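Local coordinates for cytoplasmic protein (Cryptococcus neoformans var. grubii serotype A, PDB 7LPO) that probably hydrolyses steryl beta-glucosides, releasing glucose from the sterol, as a sterylglucosidase of glycoside hydrolase family 5, at residues 165-170 with 346-351; 499-504 with 557-562. All coordinates share one frame; numbering follows the deposited sequence.

Contact 1: residues 165-170 with 346-351; sequences GIDPYH and VKRGSG
An extended first torsion in Asp167 (chi1 -165°) swings its carboxylate toward Arg348, whose chain bends at its third torsion to turn NH1 and NH2 to the acid. The grip is end-on and two-pronged: NH1 of Arg348 donates to OD1 of Asp167 at 3.0 Å, and NH2 of Arg348 donates to OD2 of Asp167 at 2.9 Å. Both N-H bonds run nearly straight and stay close to the guanidinium plane; each oxygen is met from above the carboxylate plane, and the two planes lie 46° apart. This salt bridge ties the loop that follows helix 159-163 of this family 5 glycoside hydrolase to the last turn of helix 342-348. Asp167 also shapes its own loop through an Asx turn: the backbone N of Tyr169 donates to OD1 of Asp167 at 3.3 Å, from the face opposite to the one used by NH1. Two donors thus hold OD1, which should restrain rotation of the carboxylate. The Tyr169 ring crosses the arginine at a slant and meets it with its edge, CD2 of Tyr169 lying 3.5 Å from NH1 of Arg348; the ring and guanidinium planes lie 55° apart. The hydroxyl of Tyr169 is hydrogen-bonded to Glu66, and its ring meets that of Trp62. On the arginine, NH1 has a further hydrogen bond to the hydroxyl of Tyr162, so helix 159-163 shares in holding the guanidinium beside the loop.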
# COMPACT_ATOMS: atom_id res chain seq x y z
N GLY A 165 1.32 27.23 -1.45
CA GLY A 165 0.48 28.39 -1.68
C GLY A 165 -1.00 28.11 -1.61
O GLY A 165 -1.78 28.82 -2.23
N ILE A 166 -1.40 27.08 -0.87
CA ILE A 166 -2.78 26.63 -0.80
C ILE A 166 -3.30 26.97 0.59
O ILE A 166 -2.61 26.72 1.58
CB ILE A 166 -2.89 25.12 -1.08
CG1 ILE A 166 -2.75 24.85 -2.58
CG2 ILE A 166 -4.22 24.58 -0.60
CD1 ILE A 166 -2.38 23.42 -2.91
N ASP A 167 -4.49 27.55 0.65
CA ASP A 167 -5.16 27.80 1.92
C ASP A 167 -5.96 26.55 2.30
O ASP A 167 -7.00 26.29 1.66
CB ASP A 167 -6.08 29.01 1.83
CG ASP A 167 -6.52 29.52 3.21
OD1 ASP A 167 -6.56 28.70 4.16
OD2 ASP A 167 -6.81 30.74 3.34
N PRO A 168 -5.55 25.78 3.30
CA PRO A 168 -6.25 24.52 3.60
C PRO A 168 -7.74 24.69 3.87
O PRO A 168 -8.53 23.78 3.60
CB PRO A 168 -5.52 23.98 4.84
CG PRO A 168 -4.19 24.72 4.89
CD PRO A 168 -4.44 26.06 4.25
N TYR A 169 -8.15 25.84 4.41
CA TYR A 169 -9.55 26.05 4.76
C TYR A 169 -10.44 26.32 3.56
O TYR A 169 -11.67 26.37 3.74
CB TYR A 169 -9.62 27.20 5.76
CG TYR A 169 -8.79 26.86 6.96
CD1 TYR A 169 -9.18 25.84 7.82
CD2 TYR A 169 -7.59 27.50 7.22
CE1 TYR A 169 -8.42 25.49 8.92
CE2 TYR A 169 -6.83 27.17 8.32
CZ TYR A 169 -7.25 26.16 9.16
OH TYR A 169 -6.50 25.81 10.26
N HIS A 170 -9.88 26.45 2.36
CA HIS A 170 -10.68 26.68 1.16
C HIS A 170 -10.78 25.44 0.28
O HIS A 170 -11.36 25.51 -0.81
CB HIS A 170 -10.11 27.86 0.38
CG HIS A 170 -10.18 29.15 1.14
ND1 HIS A 170 -9.54 30.30 0.72
CD2 HIS A 170 -10.79 29.47 2.30
CE1 HIS A 170 -9.76 31.27 1.58
NE2 HIS A 170 -10.52 30.80 2.55
N VAL A 346 2.05 35.56 4.86
CA VAL A 346 2.86 36.17 5.92
C VAL A 346 2.43 35.63 7.27
O VAL A 346 3.26 35.31 8.12
CB VAL A 346 2.75 37.70 5.87
CG1 VAL A 346 3.50 38.31 7.04
CG2 VAL A 346 3.25 38.23 4.55
N LYS A 347 1.12 35.53 7.49
CA LYS A 347 0.59 35.21 8.81
C LYS A 347 0.67 33.72 9.12
O LYS A 347 1.04 33.34 10.24
CB LYS A 347 -0.86 35.69 8.91
CG LYS A 347 -1.45 35.61 10.30
CD LYS A 347 -2.94 36.01 10.29
CE LYS A 347 -3.14 37.48 9.86
NZ LYS A 347 -4.42 38.08 10.35
N ARG A 348 0.33 32.88 8.14
CA ARG A 348 0.16 31.45 8.34
C ARG A 348 1.06 30.59 7.48
O ARG A 348 1.12 29.37 7.70
CB ARG A 348 -1.29 31.05 8.04
CG ARG A 348 -2.33 31.54 9.01
CD ARG A 348 -3.65 30.79 8.75
NE ARG A 348 -4.47 31.47 7.76
CZ ARG A 348 -5.03 30.90 6.70
NH1 ARG A 348 -4.87 29.60 6.45
NH2 ARG A 348 -5.76 31.63 5.87
N GLY A 349 1.72 31.15 6.48
CA GLY A 349 2.52 30.37 5.56
C GLY A 349 4.00 30.61 5.71
O GLY A 349 4.58 30.28 6.74
N SER A 350 4.61 31.18 4.67
CA SER A 350 6.03 31.52 4.72
C SER A 350 6.42 32.18 6.05
O SER A 350 7.42 31.81 6.66
CB SER A 350 6.37 32.47 3.57
OG SER A 350 6.04 31.90 2.31
N GLY A 351 5.63 33.16 6.49
CA GLY A 351 6.03 33.93 7.65
C GLY A 351 6.02 33.13 8.94
O GLY A 351 6.82 33.40 9.84

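Contact 2: residues 499-504 with 557-562; sequences GELAVL and MNACDG
Helix 490-512 packs here against the C-terminal end of helix 547-559, and the buried contact between them rests on Leu501 fitting against Ala559 and Cys560. The CA atoms of Leu501 and Ala559 are 6.4 Å apart, a close approach consistent with the small side chain of Ala559. Both residues direct their CB toward the opposite segment. The first torsion of Leu501 (chi1 -85°) carries its isobutyl end to Ala559, and the CD2 branch makes the closest side-chain approach, lying 3.7 Å from CB of Ala559. Further back along the same side chain, CB of Leu501 passes 3.6 Å from the carbonyl O of Ala559. That oxygen accepts a hydrogen bond from the side-chain amide of Asn564, so its polar demand is met beside an apolar neighbour. The carbonyl O of Asn558 accepts a hydrogen bond from the side-chain amide of Gln498, a polar link between the two helices. They belong to the part of the chain that leads into strands 518-522 and 567-570, which pair in parallel, as expected of the TIM-barrel architecture of this glycoside hydrolase clan. Leu501 also touches Val519 on the first of these strands, while Cys560 packs on Ile522 and on Tyr568 of the second, so the same side chains also reach the parallel strands of the barrel. Cys560 adds a looser flank, with its SG 4.5 Å from CG of Leu501. Its backbone N is bonded to the carbonyl O of Met557. Just beyond, the chain turns away, and the carboxylate of Asp561 forms salt bridges with Arg39 and Arg667.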
# COMPACT_ATOMS: atom_id res chain seq x y z
N GLY A 499 -4.31 -14.82 -13.00
CA GLY A 499 -3.62 -14.36 -14.19
C GLY A 499 -3.17 -12.92 -14.11
O GLY A 499 -2.11 -12.56 -14.63
N GLU A 500 -3.96 -12.07 -13.44
CA GLU A 500 -3.54 -10.69 -13.25
C GLU A 500 -2.27 -10.60 -12.40
O GLU A 500 -1.37 -9.81 -12.69
CB GLU A 500 -4.66 -9.88 -12.61
CG GLU A 500 -5.84 -9.60 -13.54
CD GLU A 500 -6.84 -8.63 -12.93
OE1 GLU A 500 -7.72 -9.06 -12.16
OE2 GLU A 500 -6.76 -7.42 -13.22
N LEU A 501 -2.18 -11.39 -11.33
CA LEU A 501 -0.97 -11.36 -10.52
C LEU A 501 0.23 -11.87 -11.31
O LEU A 501 1.36 -11.44 -11.06
CB LEU A 501 -1.16 -12.17 -9.24
CG LEU A 501 -1.81 -11.51 -8.03
CD1 LEU A 501 -0.95 -10.37 -7.54
CD2 LEU A 501 -3.21 -11.01 -8.36
N ALA A 502 0.01 -12.79 -12.25
CA ALA A 502 1.12 -13.29 -13.06
C ALA A 502 1.68 -12.20 -13.96
O ALA A 502 2.87 -12.19 -14.25
CB ALA A 502 0.66 -14.48 -13.90
N VAL A 503 0.83 -11.27 -14.41
CA VAL A 503 1.30 -10.16 -15.24
C VAL A 503 2.25 -9.27 -14.45
O VAL A 503 3.28 -8.82 -14.96
CB VAL A 503 0.10 -9.36 -15.78
CG1 VAL A 503 0.55 -8.03 -16.37
CG2 VAL A 503 -0.66 -10.18 -16.82
N LEU A 504 1.93 -9.01 -13.18
CA LEU A 504 2.80 -8.17 -12.37
C LEU A 504 4.12 -8.87 -12.09
O LEU A 504 5.18 -8.22 -12.09
CB LEU A 504 2.12 -7.81 -11.05
CG LEU A 504 0.89 -6.91 -11.10
CD1 LEU A 504 0.45 -6.64 -9.66
CD2 LEU A 504 1.17 -5.63 -11.83
N MET A 557 -6.18 -14.34 -2.25
CA MET A 557 -5.05 -15.10 -1.73
C MET A 557 -4.65 -16.24 -2.68
O MET A 557 -3.46 -16.51 -2.88
CB MET A 557 -5.39 -15.66 -0.34
CG MET A 557 -5.50 -14.62 0.76
SD MET A 557 -3.97 -13.69 0.99
CE MET A 557 -4.38 -12.16 0.17
N ASN A 558 -5.63 -16.93 -3.25
CA ASN A 558 -5.31 -17.97 -4.23
C ASN A 558 -4.55 -17.39 -5.41
O ASN A 558 -3.73 -18.08 -6.02
CB ASN A 558 -6.60 -18.65 -4.71
CG ASN A 558 -6.34 -19.71 -5.79
OD1 ASN A 558 -5.76 -20.76 -5.52
ND2 ASN A 558 -6.78 -19.44 -7.01
N ALA A 559 -4.77 -16.11 -5.72
CA ALA A 559 -4.13 -15.50 -6.88
C ALA A 559 -2.63 -15.36 -6.66
O ALA A 559 -1.86 -15.33 -7.63
CB ALA A 559 -4.77 -14.14 -7.18
N CYS A 560 -2.19 -15.29 -5.41
CA CYS A 560 -0.77 -15.29 -5.09
C CYS A 560 -0.19 -16.70 -5.00
O CYS A 560 1.02 -16.84 -4.82
CB CYS A 560 -0.53 -14.54 -3.78
SG CYS A 560 -1.20 -12.87 -3.82
N ASP A 561 -1.03 -17.72 -5.11
CA ASP A 561 -0.59 -19.11 -5.12
C ASP A 561 -0.48 -19.57 -6.58
O ASP A 561 0.09 -18.82 -7.38
CB ASP A 561 -1.54 -19.95 -4.26
CG ASP A 561 -1.36 -19.73 -2.77
OD1 ASP A 561 -0.38 -19.06 -2.37
OD2 ASP A 561 -2.20 -20.25 -1.99
N GLY A 562 -1.00 -20.73 -6.96
CA GLY A 562 -0.86 -21.20 -8.32
C GLY A 562 0.59 -21.26 -8.71
O GLY A 562 1.46 -21.63 -7.92

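The two contacts share no helix or strand and lie on opposite sides of the centre of the chain, with their own centres about 46 Å apart and their nearest atoms about 31 Å apart. Contact 1 is peripheral and only partly buried; it fastens a loop to a helix end over a long sequence separation by charge and directed hydrogen bonds. Contact 2 is buried nearer the middle of the chain and joins two helices that are nearer in sequence than the elements of contact 1. Similar areas are buried, but contact 1 is held by directed charged bonds and contact 2 mainly by van der Waals contact of apolar side chains.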